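Local coordinates for protein amidohydrolase (PDB 3NUR) that probably hydrolyses carbon-nitrogen bonds of still unidentified amide substrates, as a metal-binding TIM-barrel member of the amidohydrolase family, at residues R128-P140 and F156-L170. Sequence-based numbering, arbitrary orientation.
Sequences RFVGFATLPINEP and FKGALIMGRAQDGFL
Gly131 to Ala133 and Lys157 to Leu160 run side by side in the same direction, joined by a single parallel bridge at Ala133 and Ala159. Ala133 uses both its polar backbone atoms: its N gives a nearly straight bond to Gly158 O (2.8 Å, 178° at the hydrogen), and its O accepts from Leu160 N. Two residues before Ala133, Gly131 O accepts from Lys157 N at 2.9 Å. Beyond the bridge the chains part, and two waters fill in: both donate to Leu160 O, one also donating to Thr134 OG1, the other accepting from Leu135 N. The Phe156 ring lies against the Gly131 backbone; Gly131, having no side chain, lets its CA come over the ring face in a CH-pi contact, 4.1 Å from the centroid. Ala159 N sits over one face of the Phe132 ring, displaced from its centre, while the CE1 edge meets Lys157 O at 3.5 Å. Farther along, Leu135 CD1 rests on Ala159 CB. Ile137, its CG1 between backbone N and carbonyl carbon (chi1 66°), sends CD1 to Arg164 O (3.6 Å) and lays CG2 on Ile161 CG2 (3.9 Å). Helix 140-152 connects the two segments, giving the beta-alpha-beta crossover of a TIM barrel; the side chain of Leu160, touching His192, lies about 6 Å from the calcium ion held by Glu28, His30, His192 and Asp316.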
loop_
_atom_site.group_PDB
_atom_site.type_symbol
_atom_site.label_atom_id
_atom_site.label_comp_id
_atom_site.label_asym_id
_atom_site.label_seq_id
_atom_site.Cartn_x
_atom_site.Cartn_y
_atom_site.Cartn_z
ATOM N N ARG A 128 15.893 1.863 11.814
ATOM C CA ARG A 128 15.827 1.842 10.346
ATOM C C ARG A 128 14.562 1.259 9.762
ATOM O O ARG A 128 14.354 1.345 8.551
ATOM C CB ARG A 128 17.049 1.091 9.763
ATOM C CG ARG A 128 18.429 1.563 10.251
ATOM C CD ARG A 128 18.766 3.036 9.931
ATOM N NE ARG A 128 18.661 3.375 8.501
ATOM C CZ ARG A 128 19.623 3.182 7.602
ATOM N NH1 ARG A 128 20.787 2.641 7.965
ATOM N NH2 ARG A 128 19.436 3.538 6.336
ATOM N N PHE A 129 13.755 0.615 10.600
ATOM C CA PHE A 129 12.553 -0.063 10.126
ATOM C C PHE A 129 11.348 0.147 11.001
ATOM O O PHE A 129 11.457 0.300 12.221
ATOM C CB PHE A 129 12.818 -1.569 9.958
ATOM C CG PHE A 129 13.959 -1.898 9.027
ATOM C CD1 PHE A 129 13.816 -1.764 7.644
ATOM C CD2 PHE A 129 15.191 -2.298 9.528
ATOM C CE1 PHE A 129 14.882 -2.040 6.790
ATOM C CE2 PHE A 129 16.253 -2.592 8.671
ATOM C CZ PHE A 129 16.088 -2.473 7.304
ATOM N N VAL A 130 10.192 0.154 10.354
ATOM C CA VAL A 130 8.876 0.233 10.978
ATOM C C VAL A 130 8.071 -0.902 10.293
ATOM O O VAL A 130 8.267 -1.166 9.098
ATOM C CB VAL A 130 8.245 1.639 10.793
ATOM C CG1 VAL A 130 6.760 1.634 11.116
ATOM C CG2 VAL A 130 8.961 2.671 11.670
ATOM N N GLY A 131 7.201 -1.573 11.041
ATOM C CA GLY A 131 6.450 -2.667 10.435
ATOM C C GLY A 131 5.008 -2.368 10.103
ATOM O O GLY A 131 4.329 -1.629 10.824
ATOM N N PHE A 132 4.545 -2.956 8.991
ATOM C CA PHE A 132 3.150 -2.944 8.579
ATOM C C PHE A 132 2.681 -4.387 8.706
ATOM O O PHE A 132 3.422 -5.322 8.343
ATOM C CB PHE A 132 2.964 -2.406 7.132
ATOM C CG PHE A 132 2.635 -0.920 7.001
ATOM C CD1 PHE A 132 2.555 -0.102 8.123
ATOM C CD2 PHE A 132 2.466 -0.336 5.750
ATOM C CE1 PHE A 132 2.248 1.267 8.003
ATOM C CE2 PHE A 132 2.177 1.035 5.627
ATOM C CZ PHE A 132 2.046 1.819 6.756
ATOM N N ALA A 133 1.484 -4.566 9.263
ATOM C CA ALA A 133 0.886 -5.897 9.477
ATOM C C ALA A 133 0.497 -6.605 8.181
ATOM O O ALA A 133 0.078 -5.956 7.210
ATOM C CB ALA A 133 -0.353 -5.752 10.339
ATOM N N THR A 134 0.636 -7.939 8.180
ATOM C CA THR A 134 0.185 -8.853 7.126
ATOM C C THR A 134 -1.020 -9.557 7.758
ATOM O O THR A 134 -0.902 -10.123 8.850
ATOM C CB THR A 134 1.297 -9.782 6.636
ATOM O OG1 THR A 134 2.367 -8.967 6.146
ATOM C CG2 THR A 134 0.824 -10.720 5.517
ATOM N N LEU A 135 -2.196 -9.422 7.128
ATOM C CA LEU A 135 -3.451 -9.896 7.720
ATOM C C LEU A 135 -4.145 -10.999 6.974
ATOM O O LEU A 135 -4.247 -10.915 5.761
ATOM C CB LEU A 135 -4.437 -8.725 7.885
ATOM C CG LEU A 135 -3.916 -7.478 8.627
ATOM C CD1 LEU A 135 -4.917 -6.365 8.554
ATOM C CD2 LEU A 135 -3.558 -7.813 10.079
ATOM N N PRO A 136 -4.761 -11.969 7.687
ATOM C CA PRO A 136 -5.525 -13.014 6.986
ATOM C C PRO A 136 -6.922 -12.486 6.615
ATOM O O PRO A 136 -7.916 -12.819 7.250
ATOM C CB PRO A 136 -5.560 -14.151 8.015
ATOM C CG PRO A 136 -5.567 -13.440 9.355
ATOM C CD PRO A 136 -4.752 -12.182 9.160
ATOM N N ILE A 137 -6.997 -11.627 5.585
ATOM C CA ILE A 137 -8.248 -10.954 5.173
ATOM C C ILE A 137 -9.458 -11.869 4.931
ATOM O O ILE A 137 -10.601 -11.443 5.134
ATOM C CB ILE A 137 -8.034 -9.942 4.023
ATOM C CG1 ILE A 137 -7.594 -10.656 2.719
ATOM C CG2 ILE A 137 -7.062 -8.802 4.475
ATOM C CD1 ILE A 137 -7.501 -9.787 1.465
ATOM N N ASN A 138 -9.192 -13.115 4.500
ATOM C CA ASN A 138 -10.232 -14.104 4.247
ATOM C C ASN A 138 -10.890 -14.611 5.529
ATOM O O ASN A 138 -11.928 -15.265 5.462
ATOM C CB ASN A 138 -9.738 -15.212 3.335
ATOM C CG ASN A 138 -9.483 -14.704 1.930
ATOM O OD1 ASN A 138 -8.366 -14.811 1.376
ATOM N ND2 ASN A 138 -10.491 -14.044 1.373
ATOM N N GLU A 139 -10.332 -14.229 6.705
ATOM C CA GLU A 139 -10.870 -14.518 8.043
ATOM C C GLU A 139 -10.998 -13.145 8.761
ATOM O O GLU A 139 -10.151 -12.823 9.600
ATOM C CB GLU A 139 -9.902 -15.453 8.763
ATOM C CG GLU A 139 -9.867 -16.851 8.179
ATOM C CD GLU A 139 -11.128 -17.635 8.484
ATOM O OE1 GLU A 139 -11.811 -17.309 9.482
ATOM O OE2 GLU A 139 -11.442 -18.561 7.709
ATOM N N PRO A 140 -12.002 -12.288 8.407
ATOM C CA PRO A 140 -11.993 -10.896 8.911
ATOM C C PRO A 140 -11.928 -10.644 10.403
ATOM O O PRO A 140 -11.221 -9.728 10.822
ATOM C CB PRO A 140 -13.225 -10.257 8.258
ATOM C CG PRO A 140 -14.061 -11.409 7.784
ATOM C CD PRO A 140 -13.069 -12.466 7.398
ATOM N N PHE A 156 3.834 -2.304 15.491
ATOM C CA PHE A 156 3.641 -1.993 14.069
ATOM C C PHE A 156 2.818 -0.698 13.949
ATOM O O PHE A 156 2.192 -0.257 14.916
ATOM C CB PHE A 156 2.991 -3.180 13.319
ATOM C CG PHE A 156 3.887 -4.377 13.043
ATOM C CD1 PHE A 156 5.164 -4.467 13.604
ATOM C CD2 PHE A 156 3.425 -5.449 12.286
ATOM C CE1 PHE A 156 5.968 -5.585 13.380
ATOM C CE2 PHE A 156 4.231 -6.569 12.061
ATOM C CZ PHE A 156 5.495 -6.633 12.613
ATOM N N LYS A 157 2.824 -0.088 12.756
ATOM C CA LYS A 157 2.222 1.219 12.530
ATOM C C LYS A 157 1.168 1.298 11.421
ATOM O O LYS A 157 0.815 2.399 10.981
ATOM C CB LYS A 157 3.336 2.263 12.311
ATOM C CG LYS A 157 4.303 2.435 13.503
ATOM C CD LYS A 157 3.683 3.154 14.681
ATOM C CE LYS A 157 4.691 3.482 15.761
ATOM N NZ LYS A 157 4.457 4.846 16.315
ATOM N N GLY A 158 0.645 0.140 11.032
ATOM C CA GLY A 158 -0.425 0.010 10.053
ATOM C C GLY A 158 -0.472 -1.385 9.486
ATOM O O GLY A 158 0.102 -2.316 10.056
ATOM N N ALA A 159 -1.140 -1.542 8.353
ATOM C CA ALA A 159 -1.211 -2.830 7.681
ATOM C C ALA A 159 -1.101 -2.566 6.195
ATOM O O ALA A 159 -1.502 -1.498 5.731
ATOM C CB ALA A 159 -2.557 -3.498 7.962
ATOM N N LEU A 160 -0.552 -3.532 5.456
ATOM C CA LEU A 160 -0.564 -3.444 3.997
ATOM C C LEU A 160 -1.350 -4.672 3.554
ATOM O O LEU A 160 -1.026 -5.785 3.985
ATOM C CB LEU A 160 0.839 -3.414 3.373
ATOM C CG LEU A 160 0.881 -3.373 1.811
ATOM C CD1 LEU A 160 2.042 -2.511 1.314
ATOM C CD2 LEU A 160 0.977 -4.793 1.219
ATOM N N ILE A 161 -2.368 -4.470 2.697
ATOM C CA ILE A 161 -3.254 -5.533 2.191
ATOM C C ILE A 161 -3.077 -5.633 0.690
ATOM O O ILE A 161 -3.217 -4.630 -0.018
ATOM C CB ILE A 161 -4.759 -5.259 2.523
ATOM C CG1 ILE A 161 -5.002 -5.251 4.058
ATOM C CG2 ILE A 161 -5.688 -6.303 1.784
ATOM C CD1 ILE A 161 -6.406 -4.836 4.492
HETATM N N MSE A 162 -2.769 -6.836 0.215
HETATM C CA MSE A 162 -2.594 -7.065 -1.212
HETATM C C MSE A 162 -3.830 -7.677 -1.820
HETATM O O MSE A 162 -4.350 -8.673 -1.321
HETATM C CB MSE A 162 -1.377 -7.962 -1.461
HETATM C CG MSE A 162 -0.092 -7.170 -1.633
HETATM SE SE MSE A 162 1.481 -8.297 -1.680
HETATM C CE MSE A 162 0.631 -10.036 -2.316
ATOM N N GLY A 163 -4.264 -7.102 -2.928
ATOM C CA GLY A 163 -5.402 -7.615 -3.679
ATOM C C GLY A 163 -6.715 -7.511 -2.956
ATOM O O GLY A 163 -7.031 -6.483 -2.347
ATOM N N ARG A 164 -7.493 -8.586 -3.041
ATOM C CA ARG A 164 -8.830 -8.610 -2.490
ATOM C C ARG A 164 -9.140 -9.961 -1.844
ATOM O O ARG A 164 -8.322 -10.889 -1.878
ATOM C CB ARG A 164 -9.859 -8.222 -3.592
ATOM C CG ARG A 164 -10.069 -9.270 -4.670
ATOM C CD ARG A 164 -10.057 -8.716 -6.096
ATOM N NE ARG A 164 -8.759 -8.180 -6.528
ATOM C CZ ARG A 164 -7.775 -8.889 -7.084
ATOM N NH1 ARG A 164 -6.662 -8.292 -7.480
ATOM N NH2 ARG A 164 -7.890 -10.205 -7.225
ATOM N N ALA A 165 -10.329 -10.073 -1.273
ATOM C CA ALA A 165 -10.751 -11.314 -0.654
ATOM C C ALA A 165 -11.165 -12.345 -1.729
ATOM O O ALA A 165 -11.412 -11.985 -2.884
ATOM C CB ALA A 165 -11.917 -11.029 0.285
ATOM N N GLN A 166 -11.264 -13.626 -1.344
ATOM C CA GLN A 166 -11.675 -14.705 -2.254
ATOM C C GLN A 166 -13.075 -14.449 -2.826
ATOM O O GLN A 166 -13.378 -14.902 -3.930
ATOM C CB GLN A 166 -11.624 -16.061 -1.506
ATOM C CG GLN A 166 -11.707 -17.300 -2.386
ATOM C CD GLN A 166 -11.621 -18.595 -1.603
ATOM O OE1 GLN A 166 -10.853 -19.502 -1.947
ATOM N NE2 GLN A 166 -12.423 -18.731 -0.547
ATOM N N ASP A 167 -13.918 -13.701 -2.093
ATOM C CA ASP A 167 -15.283 -13.423 -2.547
ATOM C C ASP A 167 -15.513 -11.994 -3.069
ATOM O O ASP A 167 -16.656 -11.578 -3.259
ATOM C CB ASP A 167 -16.298 -13.824 -1.462
ATOM C CG ASP A 167 -16.093 -13.136 -0.120
ATOM O OD1 ASP A 167 -15.325 -12.146 -0.062
ATOM O OD2 ASP A 167 -16.671 -13.602 0.875
ATOM N N GLY A 168 -14.434 -11.259 -3.302
ATOM C CA GLY A 168 -14.548 -9.912 -3.847
ATOM C C GLY A 168 -13.866 -8.810 -3.071
ATOM O O GLY A 168 -12.952 -9.050 -2.275
ATOM N N PHE A 169 -14.304 -7.574 -3.335
ATOM C CA PHE A 169 -13.725 -6.382 -2.726
ATOM C C PHE A 169 -14.082 -6.249 -1.259
ATOM O O PHE A 169 -15.070 -6.827 -0.790
ATOM C CB PHE A 169 -14.132 -5.129 -3.522
ATOM C CG PHE A 169 -13.575 -5.068 -4.931
ATOM C CD1 PHE A 169 -12.207 -5.195 -5.163
ATOM C CD2 PHE A 169 -14.405 -4.803 -6.011
ATOM C CE1 PHE A 169 -11.681 -5.090 -6.464
ATOM C CE2 PHE A 169 -13.881 -4.686 -7.309
ATOM C CZ PHE A 169 -12.519 -4.821 -7.522
ATOM N N LEU A 170 -13.264 -5.474 -0.545
ATOM C CA LEU A 170 -13.395 -5.259 0.894
ATOM C C LEU A 170 -14.483 -4.249 1.336
ATOM O O LEU A 170 -14.558 -3.907 2.522
ATOM C CB LEU A 170 -12.012 -5.042 1.557
ATOM C CG LEU A 170 -10.905 -6.095 1.229
ATOM C CD1 LEU A 170 -9.524 -5.634 1.701
ATOM C CD2 LEU A 170 -11.210 -7.476 1.824
HETATM O O HOH W 1 1.641 -6.904 4.452
HETATM O O HOH W 2 -2.401 -8.082 4.662
#